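Local structure of putative uncharacterized protein (Coprinopsis cinerea, 3W9A) at residues H97-R102 and Y216-Y221. The protein is probably a beta-glucan-cleaving enzyme, represented here by the jelly-roll catalytic domain of a glycoside hydrolase family 131 protein. Numbering follows the deposited sequence.
Sequences HFSIKR and YVSGVY
Ser-99 OG is gripped from two directions: a water 2.8 Å from this OG donates to Gly-219 O, bridging the two strands, and Asn-158 ND2 adds a hydrogen bond from the next strand. The water sits at a beta bulge. His-97 and Ser-99 form hydrogen-bonded antiparallel pairs with Tyr-221 and Ser-218, so Phe-98 alone faces both Gly-219 and Val-220, and Gly-219 takes up the extra residue with a positive phi of 61°. Ser-99 N still hydrogen-bonds to Ser-218 O, at 2.8 Å; the N lies nearly on the carbonyl's line, but the N-H itself points somewhat off the O. Beyond the bulge His-97 N donates to Tyr-221 O over 2.7 Å. Above this pair the two side chains run alongside each other and their rings overlap face to face in an offset stack, centroids 4.2 Å apart and planes only 7° from parallel. Tyr-221 CG stands between its backbone N and carbonyl carbon (chi1 70°), which lays the phenol along the imidazole with OH over the centre of the His-97 ring, while His-97 CB touches the tyrosine face. His-97 NE2 is hydrogen-bonded to Glu-223 OE2, just beyond segment 216-221. A leucine in place of Tyr-221 would probably leave one imidazole face without its flat cover and the ring freer to tilt away from Glu-223. At the other end, the extended Lys-101 chain passes over one face of Tyr-216, its CE 4.2 Å from the ring centroid; NZ lies farther out, at most weakly attracted. On the opposite side of the sheet Phe-98 CB meets Val-220 CG2 at 4.1 Å, and Phe-98 and Ile-100 pack on Met-117 and Val-116 of strand 114-119 in the second sheet of the jelly roll. Within their own sheet, strands 93-101 and 213-224 are central neighbours, flanked by strand 157-164 beyond the first and by strands 61-66 and 3-6 beyond the second.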
ATOM      1  N   HIS A  97       6.953   0.670  -4.686  1.00 10.12           N
ATOM      2  CA  HIS A  97       7.361  -0.193  -3.569  1.00 10.44           C
ATOM      3  C   HIS A  97       6.496   0.005  -2.340  1.00 10.58           C
ATOM      4  O   HIS A  97       6.083   1.135  -2.013  1.00 10.72           O
ATOM      5  CB  HIS A  97       8.781   0.111  -3.130  1.00 10.53           C
ATOM      6  CG  HIS A  97       9.837  -0.314  -4.090  1.00 11.09           C
ATOM      7  ND1 HIS A  97      10.649  -1.400  -3.857  1.00 11.32           N
ATOM      8  CD2 HIS A  97      10.248   0.220  -5.264  1.00 11.33           C
ATOM      9  CE1 HIS A  97      11.511  -1.522  -4.852  1.00 11.64           C
ATOM     10  NE2 HIS A  97      11.281  -0.560  -5.724  1.00 11.58           N
ATOM     11  N   PHE A  98       6.262  -1.088  -1.634  1.00 10.46           N
ATOM     12  CA  PHE A  98       5.695  -1.039  -0.297  1.00 11.04           C
ATOM     13  C   PHE A  98       5.869  -2.391   0.363  1.00 11.27           C
ATOM     14  O   PHE A  98       6.114  -3.408  -0.317  1.00 10.52           O
ATOM     15  CB  PHE A  98       4.203  -0.683  -0.312  1.00 11.12           C
ATOM     16  CG  PHE A  98       3.359  -1.638  -1.106  1.00 11.27           C
ATOM     17  CD1 PHE A  98       2.654  -2.660  -0.472  1.00 11.08           C
ATOM     18  CD2 PHE A  98       3.272  -1.519  -2.488  1.00 11.33           C
ATOM     19  CE1 PHE A  98       1.901  -3.553  -1.204  1.00 11.12           C
ATOM     20  CE2 PHE A  98       2.516  -2.416  -3.225  1.00 11.43           C
ATOM     21  CZ  PHE A  98       1.825  -3.426  -2.579  1.00 11.19           C
ATOM     22  N   SER A  99       5.718  -2.388   1.684  1.00 12.05           N
ATOM     23  CA  SER A  99       5.681  -3.595   2.498  1.00 12.66           C
ATOM     24  C   SER A  99       4.449  -3.556   3.374  1.00 12.71           C
ATOM     25  O   SER A  99       4.133  -2.524   3.962  1.00 12.26           O
ATOM     26  CB  SER A  99       6.916  -3.702   3.411  1.00 13.63           C
ATOM     27  OG  SER A  99       8.125  -3.578   2.673  1.00 15.12           O
ATOM     28  N   ILE A 100       3.800  -4.701   3.505  1.00 12.44           N
ATOM     29  CA  ILE A 100       2.563  -4.797   4.222  1.00 12.26           C
ATOM     30  C   ILE A 100       2.542  -6.032   5.146  1.00 12.06           C
ATOM     31  O   ILE A 100       3.189  -7.061   4.883  1.00 11.12           O
ATOM     32  CB  ILE A 100       1.401  -4.772   3.203  1.00 12.77           C
ATOM     33  CG1 ILE A 100       0.049  -4.630   3.892  1.00 13.15           C
ATOM     34  CG2 ILE A 100       1.392  -6.005   2.323  1.00 12.82           C
ATOM     35  CD1 ILE A 100      -1.027  -4.076   2.980  1.00 13.36           C
ATOM     36  N   LYS A 101       1.837  -5.905   6.262  1.00 12.12           N
ATOM     37  CA  LYS A 101       1.573  -7.056   7.118  1.00 12.10           C
ATOM     38  C   LYS A 101       0.319  -6.879   7.934  1.00 12.31           C
ATOM     39  O   LYS A 101      -0.248  -5.774   8.026  1.00 11.73           O
ATOM     40  CB  LYS A 101       2.727  -7.315   8.082  1.00 12.53           C
ATOM     41  CG  LYS A 101       2.784  -6.356   9.264  1.00 12.94           C
ATOM     42  CD  LYS A 101       3.389  -7.008  10.495  1.00 13.30           C
ATOM     43  CE  LYS A 101       3.315  -6.078  11.684  1.00 13.03           C
ATOM     44  NZ  LYS A 101       4.050  -6.645  12.844  1.00 13.34           N
ATOM     45  N   ARG A 102      -0.083  -7.988   8.548  1.00 12.33           N
ATOM     46  CA  ARG A 102      -1.131  -7.995   9.562  1.00 12.71           C
ATOM     47  C   ARG A 102      -0.582  -8.628  10.827  1.00 12.44           C
ATOM     48  O   ARG A 102       0.494  -9.226  10.803  1.00 12.56           O
ATOM     49  CB  ARG A 102      -2.350  -8.774   9.069  1.00 12.71           C
ATOM     50  CG  ARG A 102      -2.117 -10.258   8.818  1.00 12.71           C
ATOM     51  CD  ARG A 102      -3.455 -10.970   8.824  1.00 12.71           C
ATOM     52  NE  ARG A 102      -3.337 -12.408   8.943  1.00 12.16           N
ATOM     53  CZ  ARG A 102      -3.545 -13.105  10.062  1.00 12.09           C
ATOM     54  NH1 ARG A 102      -3.844 -12.506  11.211  1.00 11.90           N
ATOM     55  NH2 ARG A 102      -3.442 -14.429  10.028  1.00 11.85           N
ATOM     56  N   TYR A 216      -0.681  -2.956   8.442  1.00 11.65           N
ATOM     57  CA  TYR A 216       0.550  -2.205   8.637  1.00 11.85           C
ATOM     58  C   TYR A 216       1.276  -2.030   7.317  1.00 11.96           C
ATOM     59  O   TYR A 216       1.365  -2.957   6.504  1.00 10.81           O
ATOM     60  CB  TYR A 216       1.445  -2.883   9.666  1.00 12.43           C
ATOM     61  CG  TYR A 216       0.798  -3.089  11.030  1.00 13.56           C
ATOM     62  CD1 TYR A 216       1.186  -2.336  12.132  1.00 13.72           C
ATOM     63  CD2 TYR A 216      -0.197  -4.053  11.219  1.00 14.00           C
ATOM     64  CE1 TYR A 216       0.626  -2.537  13.382  1.00 13.98           C
ATOM     65  CE2 TYR A 216      -0.778  -4.240  12.461  1.00 13.87           C
ATOM     66  CZ  TYR A 216      -0.361  -3.487  13.532  1.00 14.28           C
ATOM     67  OH  TYR A 216      -0.937  -3.679  14.763  1.00 14.61           O
ATOM     68  N   VAL A 217       1.786  -0.825   7.100  1.00 12.28           N
ATOM     69  CA  VAL A 217       2.402  -0.463   5.816  1.00 12.91           C
ATOM     70  C   VAL A 217       3.720   0.230   6.100  1.00 12.96           C
ATOM     71  O   VAL A 217       3.771   1.113   6.956  1.00 13.56           O
ATOM     72  CB  VAL A 217       1.508   0.512   5.022  1.00 13.18           C
ATOM     73  CG1 VAL A 217       2.197   0.975   3.741  1.00 13.42           C
ATOM     74  CG2 VAL A 217       0.161  -0.109   4.726  1.00 13.19           C
ATOM     75  N   SER A 218       4.788  -0.157   5.408  1.00 12.98           N
ATOM     76  CA  SER A 218       6.050   0.575   5.523  1.00 12.58           C
ATOM     77  C   SER A 218       6.870   0.516   4.245  1.00 12.16           C
ATOM     78  O   SER A 218       6.584  -0.269   3.345  1.00 12.21           O
ATOM     79  CB  SER A 218       6.866   0.029   6.686  1.00 12.77           C
ATOM     80  OG  SER A 218       7.239  -1.300   6.424  1.00 12.71           O
ATOM     81  N   GLY A 219       7.889   1.366   4.178  1.00 11.33           N
ATOM     82  CA  GLY A 219       8.812   1.374   3.049  1.00 10.76           C
ATOM     83  C   GLY A 219       8.137   1.688   1.723  1.00 10.17           C
ATOM     84  O   GLY A 219       8.328   0.977   0.731  1.00  9.28           O
ATOM     85  N   VAL A 220       7.344   2.758   1.714  1.00  9.69           N
ATOM     86  CA  VAL A 220       6.576   3.125   0.532  1.00  9.57           C
ATOM     87  C   VAL A 220       7.350   4.141  -0.298  1.00  9.61           C
ATOM     88  O   VAL A 220       7.736   5.186   0.218  1.00  9.38           O
ATOM     89  CB  VAL A 220       5.204   3.713   0.915  1.00  9.75           C
ATOM     90  CG1 VAL A 220       4.371   3.972  -0.337  1.00 10.02           C
ATOM     91  CG2 VAL A 220       4.464   2.763   1.849  1.00  9.92           C
ATOM     92  N   TYR A 221       7.569   3.833  -1.574  1.00  9.99           N
ATOM     93  CA  TYR A 221       8.187   4.791  -2.516  1.00 10.36           C
ATOM     94  C   TYR A 221       8.020   4.341  -3.960  1.00 10.70           C
ATOM     95  O   TYR A 221       7.590   3.209  -4.230  1.00 10.93           O
ATOM     96  CB  TYR A 221       9.673   5.029  -2.198  1.00 10.78           C
ATOM     97  CG  TYR A 221      10.637   3.865  -2.465  1.00 11.39           C
ATOM     98  CD1 TYR A 221      10.773   2.826  -1.552  1.00 11.74           C
ATOM     99  CD2 TYR A 221      11.421   3.828  -3.628  1.00 11.69           C
ATOM    100  CE1 TYR A 221      11.649   1.764  -1.785  1.00 12.01           C
ATOM    101  CE2 TYR A 221      12.306   2.774  -3.863  1.00 12.17           C
ATOM    102  CZ  TYR A 221      12.415   1.754  -2.939  1.00 12.41           C
ATOM    103  OH  TYR A 221      13.283   0.719  -3.175  1.00 12.78           O
TER
HETATM  104  O   HOH W   1       9.079  -1.727   0.815  1.00  7.55           O